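Long-range contacts in Ketoacyl_synth_N domain-containing protein (Photorhabdus luminescens subsp. laumondii, PDB 6SMO), which probably takes part in beta-ketoacyl chain synthesis on an acyl carrier protein, as a member of the thiolase-fold ketoacyl synthase family: residues C242-F247 / C364-S369; E267-N272 / K297-S302; V276-G281 / I352-F357. One frame throughout, in Å; residues are numbered along the deposited sequence.

Interaction 1 of 3, residues C242-F247 / C364-S369; sequences CELTGF and CALSFS
With OG1 of Thr245 set between its backbone N and carbonyl carbon (chi1 40°) and OG of Ser367 anti to its own N (chi1 177°), the two hydroxyls meet, Thr245 OG1 to Ser367 OG 2.7 Å, at a classic beta bulge between antiparallel strands. Thr245 and Gly246 both face Ser367, which gives strand 242-247 one extra residue here. Thr245 N donates to Ser367 O at 2.9 Å, and Ser367 N is bonded in turn to Gly246 O. Ahead of the bulge, Glu243 and Ser369 form a hydrogen-bonded pair, Glu243 N to Ser369 O 2.8 Å, with the return bond from Ser369 N to Glu243 O. Thr245 OG1 also reaches Ser369 OG at 3.2 Å and so sits between two serine hydroxyls. The Glu243 carboxylate forms a salt bridge with Arg4 through OE2. The sheet face bearing Leu244, Phe247, Leu366 and Phe368 is apolar. CD2 of Leu366 lies 3.5 Å from CD1 of Phe247, and CD1 of Leu244 lies 3.8 Å from CE1 of Phe368. Helices 161-175 and 319-329 pack on this face, through Ile166 and Ser322 among others, in the helix-on-sheet layering of the thiolase fold. Cys242 SG approaches the Phe368 ring obliquely, 64° off its normal, in a sulfur-aromatic contact, and lies 3.7 Å from Phe368 CD1.

Interaction 2 of 3, residues E267-N272 / K297-S302; sequences ELFNHN and KEIKTS
Ile299 bridges Phe269 and His271 with its two branches. From its CB, the CG2 methyl, anti to the backbone N, lies over one face of the Phe269 ring, 3.8 Å from Phe269 CG and displaced toward the rim; the CH-pi approach is 15° off the ring normal. The other branch leaves CB through CG1, which stands anti to the carbonyl carbon (chi1 -52°), and ends in CD1. That methyl lies 3.9 Å from His271 CA and 4.0 Å from CD2 of the same imidazole. The His271 ring also turns an edge to the backbone, with its CD2 4.0 Å from Lys297 O in the ring plane. Farther round the phenyl ring, Thr301 crosses Phe269 at about a right angle. Its OG1 is 3.7 Å from Phe269 CE2 but is hydrogen-bonded to Ala275 O, while its CG2 approaches CZ at 3.9 Å. Phe294 meets the Phe269 ring edge-to-face, and Ile353 and Phe277 pack on it too, so this phenyl joins the loop to the sheet. Toward solvent, the partners are charged: Lys297 NZ and Glu267 OE1 form a long salt bridge at 3.7 Å, and NZ has a weak bond to Glu263 O as well. Glu298, with positive phi, closes the end of helix 286-296 in a Schellman motif just before Ile299. The contact thus packs the loop leading into strand 275-278 against the helix-to-strand turn of a beta-alpha-beta crossover, in which strand 275-278, helix 286-296 and the parallel strand 302-304 follow one another.

Interaction 3 of 3, residues V276-G281 / I352-F357; sequences VFIMDG and IIIQRF
Asp280 and Arg356 form a salt bridge where two parallel strands run out, Asp280 in the loop that follows one and Arg356 at the end of the other. Asp280 CG stands anti to its backbone N (chi1 -177°), and OD1 takes NE of Arg356 at 2.6 Å, with a weak second bond from NH1 at 3.2 Å. Carboxylate and guanidinium are nearly coplanar, their planes 15° apart. The other oxygen, OD2, lies over one face of the Phe357 ring, 3.4 Å from CE1, while Asp280 CB makes a CH-pi contact with the same ring. Strands 275-278 and 351-356, parallel neighbours in the mixed sheet of this thiolase-family chain, are in register from Val276 with Ile352 onward: Ile353 N bonds to Val276 O, Ile278 N to Ile353 O at 3.0 Å, and Gln355 N to Ile278 O. On one face of the sheet, CD1 of Ile278 touches Ile352 CG2 at 3.5 Å and Ile354 CG1 at 3.9 Å; Ile278 and Ile354 lie side by side and point the same way. Phe277 belongs to the opposite face, and the edge of its ring at CZ meets Gln355 NE2 at 3.5 Å, with ring and amide planes 84° apart. Farther out, Glu286 bonds to the backbone N of both Asp280 and Gly281 and weakly to Gln355 NE2, while Thr265 holds Gln355 OE1. Phe210 stacks on Phe357, and helix 319-329 packs on the face of Ile278, Ile352 and Ile354. The ion pair is buried, and both of its bonds fall on a single oxygen of Asp280. The guanidinium probably favours the ionised carboxylate in this enclosed setting.

In the fold
Interactions 1 and 3 share one sheet through the neighbouring strands 351-356 and 362-369. Ile352 N lies 2.8 Å from Phe368 O, and Arg356 N lies 2.9 Å from Cys364 O; the two contact centres are about 11 Å apart. Interaction 2 lies at the surface, its centre about 14 Å from that of interaction 1 and about 13 Å from that of interaction 3. Leu268 CD2 packs on Gly246 CA at 3.7 Å, beside the bulge, and Ser302 O is 2.9 Å from Phe277 N, which extends the sheet. The bound polyketone aldehyde, a twelve-carbon chain with five keto groups, sits among Val129, Ala130, Trp133 and Phe134, none of which belongs to these contacts.

Interaction 1 of 3, residues C242-F247 / C364-S369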
loop_
_atom_site.group_PDB
_atom_site.type_symbol
_atom_site.label_atom_id
_atom_site.label_comp_id
_atom_site.label_asym_id
_atom_site.label_seq_id
_atom_site.Cartn_x
_atom_site.Cartn_y
_atom_site.Cartn_z
ATOM N N CYS C 242 -18.247 19.397 10.790
ATOM C CA CYS C 242 -19.074 19.346 9.555
ATOM C C CYS C 242 -19.446 17.894 9.230
ATOM O O CYS C 242 -18.944 16.984 9.920
ATOM C CB CYS C 242 -18.331 19.975 8.381
ATOM S SG CYS C 242 -16.798 19.112 7.951
ATOM N N GLU C 243 -20.298 17.703 8.218
ATOM C CA GLU C 243 -20.749 16.380 7.712
ATOM C C GLU C 243 -20.194 16.171 6.298
ATOM O O GLU C 243 -20.340 17.092 5.472
ATOM C CB GLU C 243 -22.278 16.310 7.709
ATOM C CG GLU C 243 -22.826 14.923 7.417
ATOM C CD GLU C 243 -24.342 14.815 7.402
ATOM O OE1 GLU C 243 -25.014 15.866 7.395
ATOM O OE2 GLU C 243 -24.848 13.675 7.398
ATOM N N LEU C 244 -19.579 15.012 6.037
ATOM C CA LEU C 244 -19.149 14.589 4.675
ATOM C C LEU C 244 -20.373 14.038 3.937
ATOM O O LEU C 244 -20.837 12.937 4.296
ATOM C CB LEU C 244 -18.029 13.547 4.779
ATOM C CG LEU C 244 -17.226 13.323 3.496
ATOM C CD1 LEU C 244 -15.789 12.938 3.813
ATOM C CD2 LEU C 244 -17.874 12.268 2.610
ATOM N N THR C 245 -20.872 14.788 2.951
ATOM C CA THR C 245 -22.177 14.556 2.272
ATOM C C THR C 245 -21.986 13.755 0.978
ATOM O O THR C 245 -22.898 12.974 0.646
ATOM C CB THR C 245 -22.893 15.888 2.012
ATOM O OG1 THR C 245 -21.920 16.847 1.600
ATOM C CG2 THR C 245 -23.628 16.401 3.233
ATOM N N GLY C 246 -20.859 13.935 0.279
ATOM C CA GLY C 246 -20.613 13.314 -1.039
ATOM C C GLY C 246 -19.136 13.113 -1.333
ATOM O O GLY C 246 -18.310 13.879 -0.797
ATOM N N PHE C 247 -18.826 12.112 -2.163
ATOM C CA PHE C 247 -17.465 11.787 -2.667
ATOM C C PHE C 247 -17.550 11.413 -4.152
ATOM O O PHE C 247 -18.455 10.644 -4.532
ATOM C CB PHE C 247 -16.839 10.657 -1.846
ATOM C CG PHE C 247 -15.536 10.132 -2.395
ATOM C CD1 PHE C 247 -14.480 10.993 -2.655
ATOM C CD2 PHE C 247 -15.361 8.780 -2.649
ATOM C CE1 PHE C 247 -13.280 10.513 -3.161
ATOM C CE2 PHE C 247 -14.160 8.301 -3.153
ATOM C CZ PHE C 247 -13.122 9.169 -3.406
ATOM N N CYS C 364 -11.319 13.853 -8.946
ATOM C CA CYS C 364 -11.719 13.559 -7.545
ATOM C C CYS C 364 -12.278 14.828 -6.893
ATOM O O CYS C 364 -11.735 15.918 -7.156
ATOM C CB CYS C 364 -10.539 13.023 -6.746
ATOM S SG CYS C 364 -9.871 11.474 -7.411
ATOM N N ALA C 365 -13.328 14.687 -6.081
ATOM C CA ALA C 365 -13.980 15.802 -5.356
ATOM C C ALA C 365 -14.655 15.287 -4.079
ATOM O O ALA C 365 -15.204 14.167 -4.104
ATOM C CB ALA C 365 -14.969 16.498 -6.258
ATOM N N LEU C 366 -14.604 16.092 -3.012
ATOM C CA LEU C 366 -15.249 15.827 -1.698
ATOM C C LEU C 366 -16.237 16.956 -1.388
ATOM O O LEU C 366 -15.953 18.111 -1.768
ATOM C CB LEU C 366 -14.165 15.732 -0.619
ATOM C CG LEU C 366 -13.361 14.433 -0.604
ATOM C CD1 LEU C 366 -12.053 14.612 0.151
ATOM C CD2 LEU C 366 -14.174 13.297 -0.001
ATOM N N SER C 367 -17.349 16.625 -0.723
ATOM C CA SER C 367 -18.426 17.565 -0.318
ATOM C C SER C 367 -18.564 17.565 1.210
ATOM O O SER C 367 -18.813 16.485 1.778
ATOM C CB SER C 367 -19.730 17.210 -0.985
ATOM O OG SER C 367 -20.774 18.068 -0.550
ATOM N N PHE C 368 -18.401 18.737 1.835
ATOM C CA PHE C 368 -18.556 18.963 3.297
ATOM C C PHE C 368 -19.682 19.979 3.529
ATOM O O PHE C 368 -19.694 21.018 2.842
ATOM C CB PHE C 368 -17.236 19.433 3.911
ATOM C CG PHE C 368 -16.120 18.423 3.827
ATOM C CD1 PHE C 368 -15.965 17.454 4.807
ATOM C CD2 PHE C 368 -15.233 18.433 2.763
ATOM C CE1 PHE C 368 -14.942 16.522 4.726
ATOM C CE2 PHE C 368 -14.210 17.500 2.683
ATOM C CZ PHE C 368 -14.068 16.545 3.664
ATOM N N SER C 369 -20.589 19.679 4.464
ATOM C CA SER C 369 -21.799 20.485 4.785
ATOM C C SER C 369 -21.817 20.844 6.276
ATOM O O SER C 369 -21.363 20.016 7.089
ATOM C CB SER C 369 -23.050 19.755 4.379
ATOM O OG SER C 369 -23.054 19.505 2.982
#

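Interaction 2 of 3, residues E267-N272 / K297-S302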
loop_
_atom_site.group_PDB
_atom_site.type_symbol
_atom_site.label_atom_id
_atom_site.label_comp_id
_atom_site.label_asym_id
_atom_site.label_seq_id
_atom_site.Cartn_x
_atom_site.Cartn_y
_atom_site.Cartn_z
ATOM N N GLU C 267 -22.957 17.789 -9.485
ATOM C CA GLU C 267 -24.048 17.020 -8.820
ATOM C C GLU C 267 -23.906 17.107 -7.293
ATOM O O GLU C 267 -24.945 16.997 -6.610
ATOM C CB GLU C 267 -24.052 15.559 -9.283
ATOM C CG GLU C 267 -24.882 15.321 -10.532
ATOM C CD GLU C 267 -24.770 13.925 -11.122
ATOM O OE1 GLU C 267 -25.068 13.770 -12.324
ATOM O OE2 GLU C 267 -24.388 12.995 -10.381
ATOM N N LEU C 268 -22.683 17.291 -6.780
ATOM C CA LEU C 268 -22.387 17.375 -5.320
ATOM C C LEU C 268 -23.104 18.582 -4.698
ATOM O O LEU C 268 -23.454 18.498 -3.504
ATOM C CB LEU C 268 -20.873 17.480 -5.093
ATOM C CG LEU C 268 -20.066 16.192 -5.262
ATOM C CD1 LEU C 268 -18.581 16.462 -5.070
ATOM C CD2 LEU C 268 -20.531 15.114 -4.293
ATOM N N PHE C 269 -23.300 19.659 -5.468
ATOM C CA PHE C 269 -23.860 20.957 -4.999
ATOM C C PHE C 269 -25.317 20.792 -4.548
ATOM O O PHE C 269 -25.710 21.486 -3.590
ATOM C CB PHE C 269 -23.736 22.029 -6.086
ATOM C CG PHE C 269 -22.377 22.676 -6.169
ATOM C CD1 PHE C 269 -21.394 22.163 -7.001
ATOM C CD2 PHE C 269 -22.076 23.795 -5.406
ATOM C CE1 PHE C 269 -20.142 22.758 -7.072
ATOM C CE2 PHE C 269 -20.825 24.387 -5.478
ATOM C CZ PHE C 269 -19.860 23.867 -6.310
ATOM N N ASN C 270 -26.083 19.914 -5.207
ATOM C CA ASN C 270 -27.545 19.724 -4.989
ATOM C C ASN C 270 -28.269 21.049 -5.273
ATOM O O ASN C 270 -29.239 21.366 -4.554
ATOM C CB ASN C 270 -27.847 19.177 -3.587
ATOM C CG ASN C 270 -27.833 17.664 -3.525
ATOM O OD1 ASN C 270 -26.968 17.020 -4.115
ATOM N ND2 ASN C 270 -28.787 17.088 -2.810
ATOM N N HIS C 271 -27.806 21.785 -6.292
ATOM C CA HIS C 271 -28.358 23.090 -6.754
ATOM C C HIS C 271 -28.315 24.128 -5.623
ATOM O O HIS C 271 -29.205 25.002 -5.597
ATOM C CB HIS C 271 -29.783 22.907 -7.300
ATOM C CG HIS C 271 -29.900 21.889 -8.385
ATOM N ND1 HIS C 271 -30.518 20.668 -8.190
ATOM C CD2 HIS C 271 -29.490 21.905 -9.673
ATOM C CE1 HIS C 271 -30.481 19.974 -9.309
ATOM N NE2 HIS C 271 -29.857 20.711 -10.235
ATOM N N ASN C 272 -27.318 24.047 -4.732
ATOM C CA ASN C 272 -27.146 24.978 -3.582
ATOM C C ASN C 272 -26.394 26.225 -4.066
ATOM O O ASN C 272 -25.331 26.063 -4.699
ATOM C CB ASN C 272 -26.428 24.310 -2.406
ATOM C CG ASN C 272 -26.417 25.154 -1.147
ATOM O OD1 ASN C 272 -27.162 26.126 -1.031
ATOM N ND2 ASN C 272 -25.578 24.788 -0.194
ATOM N N LYS C 297 -25.336 22.923 -15.832
ATOM C CA LYS C 297 -26.151 22.352 -14.722
ATOM C C LYS C 297 -26.829 23.470 -13.914
ATOM O O LYS C 297 -27.469 23.140 -12.893
ATOM C CB LYS C 297 -25.271 21.484 -13.815
ATOM C CG LYS C 297 -24.858 20.141 -14.404
ATOM C CD LYS C 297 -25.985 19.128 -14.450
ATOM C CE LYS C 297 -25.559 17.786 -15.007
ATOM N NZ LYS C 297 -24.791 16.998 -14.015
ATOM N N GLU C 298 -26.705 24.730 -14.350
ATOM C CA GLU C 298 -27.306 25.925 -13.694
ATOM C C GLU C 298 -26.845 25.990 -12.232
ATOM O O GLU C 298 -27.712 26.054 -11.335
ATOM C CB GLU C 298 -28.835 25.892 -13.808
ATOM C CG GLU C 298 -29.357 26.311 -15.170
ATOM C CD GLU C 298 -29.539 27.810 -15.348
ATOM O OE1 GLU C 298 -30.530 28.211 -15.990
ATOM O OE2 GLU C 298 -28.689 28.574 -14.846
ATOM N N ILE C 299 -25.527 25.963 -12.010
ATOM C CA ILE C 299 -24.883 26.118 -10.669
ATOM C C ILE C 299 -24.181 27.480 -10.632
ATOM O O ILE C 299 -23.441 27.790 -11.588
ATOM C CB ILE C 299 -23.907 24.958 -10.377
ATOM C CG1 ILE C 299 -24.561 23.586 -10.567
ATOM C CG2 ILE C 299 -23.293 25.099 -8.990
ATOM C CD1 ILE C 299 -25.745 23.323 -9.659
ATOM N N LYS C 300 -24.414 28.251 -9.566
ATOM C CA LYS C 300 -23.801 29.586 -9.330
ATOM C C LYS C 300 -23.139 29.572 -7.946
ATOM O O LYS C 300 -23.869 29.495 -6.937
ATOM C CB LYS C 300 -24.842 30.703 -9.478
ATOM C CG LYS C 300 -26.127 30.537 -8.675
ATOM C CD LYS C 300 -27.321 31.229 -9.301
ATOM C CE LYS C 300 -27.900 30.462 -10.472
ATOM N NZ LYS C 300 -28.996 31.211 -11.130
ATOM N N THR C 301 -21.804 29.618 -7.920
ATOM C CA THR C 301 -20.961 29.469 -6.703
ATOM C C THR C 301 -19.761 30.422 -6.791
ATOM O O THR C 301 -19.524 30.978 -7.882
ATOM C CB THR C 301 -20.526 28.008 -6.524
ATOM O OG1 THR C 301 -19.704 27.919 -5.360
ATOM C CG2 THR C 301 -19.774 27.457 -7.718
ATOM N N SER C 302 -19.046 30.593 -5.675
ATOM C CA SER C 302 -17.815 31.418 -5.554
ATOM C C SER C 302 -16.581 30.526 -5.737
ATOM O O SER C 302 -16.549 29.434 -5.135
ATOM C CB SER C 302 -17.780 32.140 -4.231
ATOM O OG SER C 302 -16.672 33.025 -4.165
#

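Interaction 3 of 3, residues V276-G281 / I352-F357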
loop_
_atom_site.group_PDB
_atom_site.type_symbol
_atom_site.label_atom_id
_atom_site.label_comp_id
_atom_site.label_asym_id
_atom_site.label_seq_id
_atom_site.Cartn_x
_atom_site.Cartn_y
_atom_site.Cartn_z
ATOM N N VAL C 276 -19.265 27.371 -1.606
ATOM C CA VAL C 276 -17.899 27.838 -1.992
ATOM C C VAL C 276 -17.160 26.662 -2.642
ATOM O O VAL C 276 -17.085 25.591 -2.008
ATOM C CB VAL C 276 -17.132 28.390 -0.773
ATOM C CG1 VAL C 276 -15.633 28.480 -1.022
ATOM C CG2 VAL C 276 -17.679 29.738 -0.333
ATOM N N PHE C 277 -16.642 26.861 -3.857
ATOM C CA PHE C 277 -15.900 25.839 -4.643
ATOM C C PHE C 277 -14.393 26.084 -4.510
ATOM O O PHE C 277 -13.895 27.086 -5.061
ATOM C CB PHE C 277 -16.334 25.862 -6.110
ATOM C CG PHE C 277 -15.710 24.778 -6.953
ATOM C CD1 PHE C 277 -16.146 23.466 -6.853
ATOM C CD2 PHE C 277 -14.680 25.067 -7.836
ATOM C CE1 PHE C 277 -15.568 22.466 -7.622
ATOM C CE2 PHE C 277 -14.105 24.065 -8.606
ATOM C CZ PHE C 277 -14.551 22.768 -8.496
ATOM N N ILE C 278 -13.697 25.197 -3.791
ATOM C CA ILE C 278 -12.206 25.160 -3.707
ATOM C C ILE C 278 -11.694 24.331 -4.891
ATOM O O ILE C 278 -12.124 23.171 -5.029
ATOM C CB ILE C 278 -11.733 24.607 -2.346
ATOM C CG1 ILE C 278 -12.155 25.526 -1.196
ATOM C CG2 ILE C 278 -10.229 24.369 -2.352
ATOM C CD1 ILE C 278 -11.988 24.922 0.182
ATOM N N MET C 279 -10.807 24.913 -5.704
ATOM C CA MET C 279 -10.337 24.329 -6.990
ATOM C C MET C 279 -8.945 23.713 -6.806
ATOM O O MET C 279 -8.300 23.993 -5.773
ATOM C CB MET C 279 -10.309 25.383 -8.107
ATOM C CG MET C 279 -9.455 26.608 -7.815
ATOM S SD MET C 279 -9.741 27.939 -9.013
ATOM C CE MET C 279 -8.697 27.403 -10.368
ATOM N N ASP C 280 -8.527 22.881 -7.767
ATOM C CA ASP C 280 -7.211 22.184 -7.801
ATOM C C ASP C 280 -6.093 23.235 -7.820
ATOM O O ASP C 280 -5.211 23.171 -6.942
ATOM C CB ASP C 280 -7.129 21.236 -9.002
ATOM C CG ASP C 280 -5.844 20.429 -9.082
ATOM O OD1 ASP C 280 -5.416 19.902 -8.038
ATOM O OD2 ASP C 280 -5.282 20.331 -10.190
ATOM N N GLY C 281 -6.139 24.155 -8.788
ATOM C CA GLY C 281 -5.258 25.336 -8.867
ATOM C C GLY C 281 -3.867 25.011 -9.390
ATOM O O GLY C 281 -2.966 25.851 -9.197
ATOM N N ILE C 352 -19.065 23.412 1.525
ATOM C CA ILE C 352 -17.786 23.619 0.780
ATOM C C ILE C 352 -17.469 22.335 0.006
ATOM O O ILE C 352 -17.408 21.262 0.638
ATOM C CB ILE C 352 -16.638 24.022 1.729
ATOM C CG1 ILE C 352 -16.952 25.324 2.472
ATOM C CG2 ILE C 352 -15.321 24.112 0.970
ATOM C CD1 ILE C 352 -15.985 25.652 3.587
ATOM N N ILE C 353 -17.285 22.456 -1.313
ATOM C CA ILE C 353 -16.940 21.335 -2.238
ATOM C C ILE C 353 -15.525 21.577 -2.774
ATOM O O ILE C 353 -15.294 22.643 -3.376
ATOM C CB ILE C 353 -17.987 21.215 -3.364
ATOM C CG1 ILE C 353 -19.355 20.814 -2.805
ATOM C CG2 ILE C 353 -17.526 20.251 -4.449
ATOM C CD1 ILE C 353 -20.517 21.222 -3.673
ATOM N N ILE C 354 -14.623 20.617 -2.551
ATOM C CA ILE C 354 -13.184 20.679 -2.949
ATOM C C ILE C 354 -12.968 19.727 -4.129
ATOM O O ILE C 354 -13.474 18.592 -4.063
ATOM C CB ILE C 354 -12.276 20.325 -1.754
ATOM C CG1 ILE C 354 -12.614 21.163 -0.519
ATOM C CG2 ILE C 354 -10.807 20.453 -2.133
ATOM C CD1 ILE C 354 -12.475 20.413 0.780
ATOM N N GLN C 355 -12.244 20.181 -5.157
ATOM C CA GLN C 355 -11.905 19.381 -6.364
ATOM C C GLN C 355 -10.383 19.278 -6.496
ATOM O O GLN C 355 -9.690 20.279 -6.218
ATOM C CB GLN C 355 -12.506 20.009 -7.623
ATOM C CG GLN C 355 -12.496 19.075 -8.827
ATOM C CD GLN C 355 -13.055 19.718 -10.071
ATOM O OE1 GLN C 355 -14.017 19.234 -10.664
ATOM N NE2 GLN C 355 -12.453 20.824 -10.479
ATOM N N ARG C 356 -9.898 18.099 -6.895
ATOM C CA ARG C 356 -8.486 17.837 -7.281
ATOM C C ARG C 356 -8.474 16.881 -8.478
ATOM O O ARG C 356 -9.439 16.107 -8.626
ATOM C CB ARG C 356 -7.697 17.241 -6.111
ATOM C CG ARG C 356 -7.037 18.273 -5.208
ATOM C CD ARG C 356 -5.572 17.958 -4.982
ATOM N NE ARG C 356 -4.792 18.130 -6.203
ATOM C CZ ARG C 356 -3.534 17.729 -6.376
ATOM N NH1 ARG C 356 -2.929 17.946 -7.532
ATOM N NH2 ARG C 356 -2.884 17.109 -5.406
ATOM N N PHE C 357 -7.426 16.942 -9.300
ATOM C CA PHE C 357 -7.195 15.989 -10.418
ATOM C C PHE C 357 -5.696 15.873 -10.714
ATOM O O PHE C 357 -4.926 16.793 -10.376
ATOM C CB PHE C 357 -8.014 16.375 -11.654
ATOM C CG PHE C 357 -8.104 17.843 -11.982
ATOM C CD1 PHE C 357 -7.085 18.481 -12.674
ATOM C CD2 PHE C 357 -9.237 18.575 -11.656
ATOM C CE1 PHE C 357 -7.184 19.825 -13.001
ATOM C CE2 PHE C 357 -9.332 19.918 -11.983
ATOM C CZ PHE C 357 -8.305 20.540 -12.654
#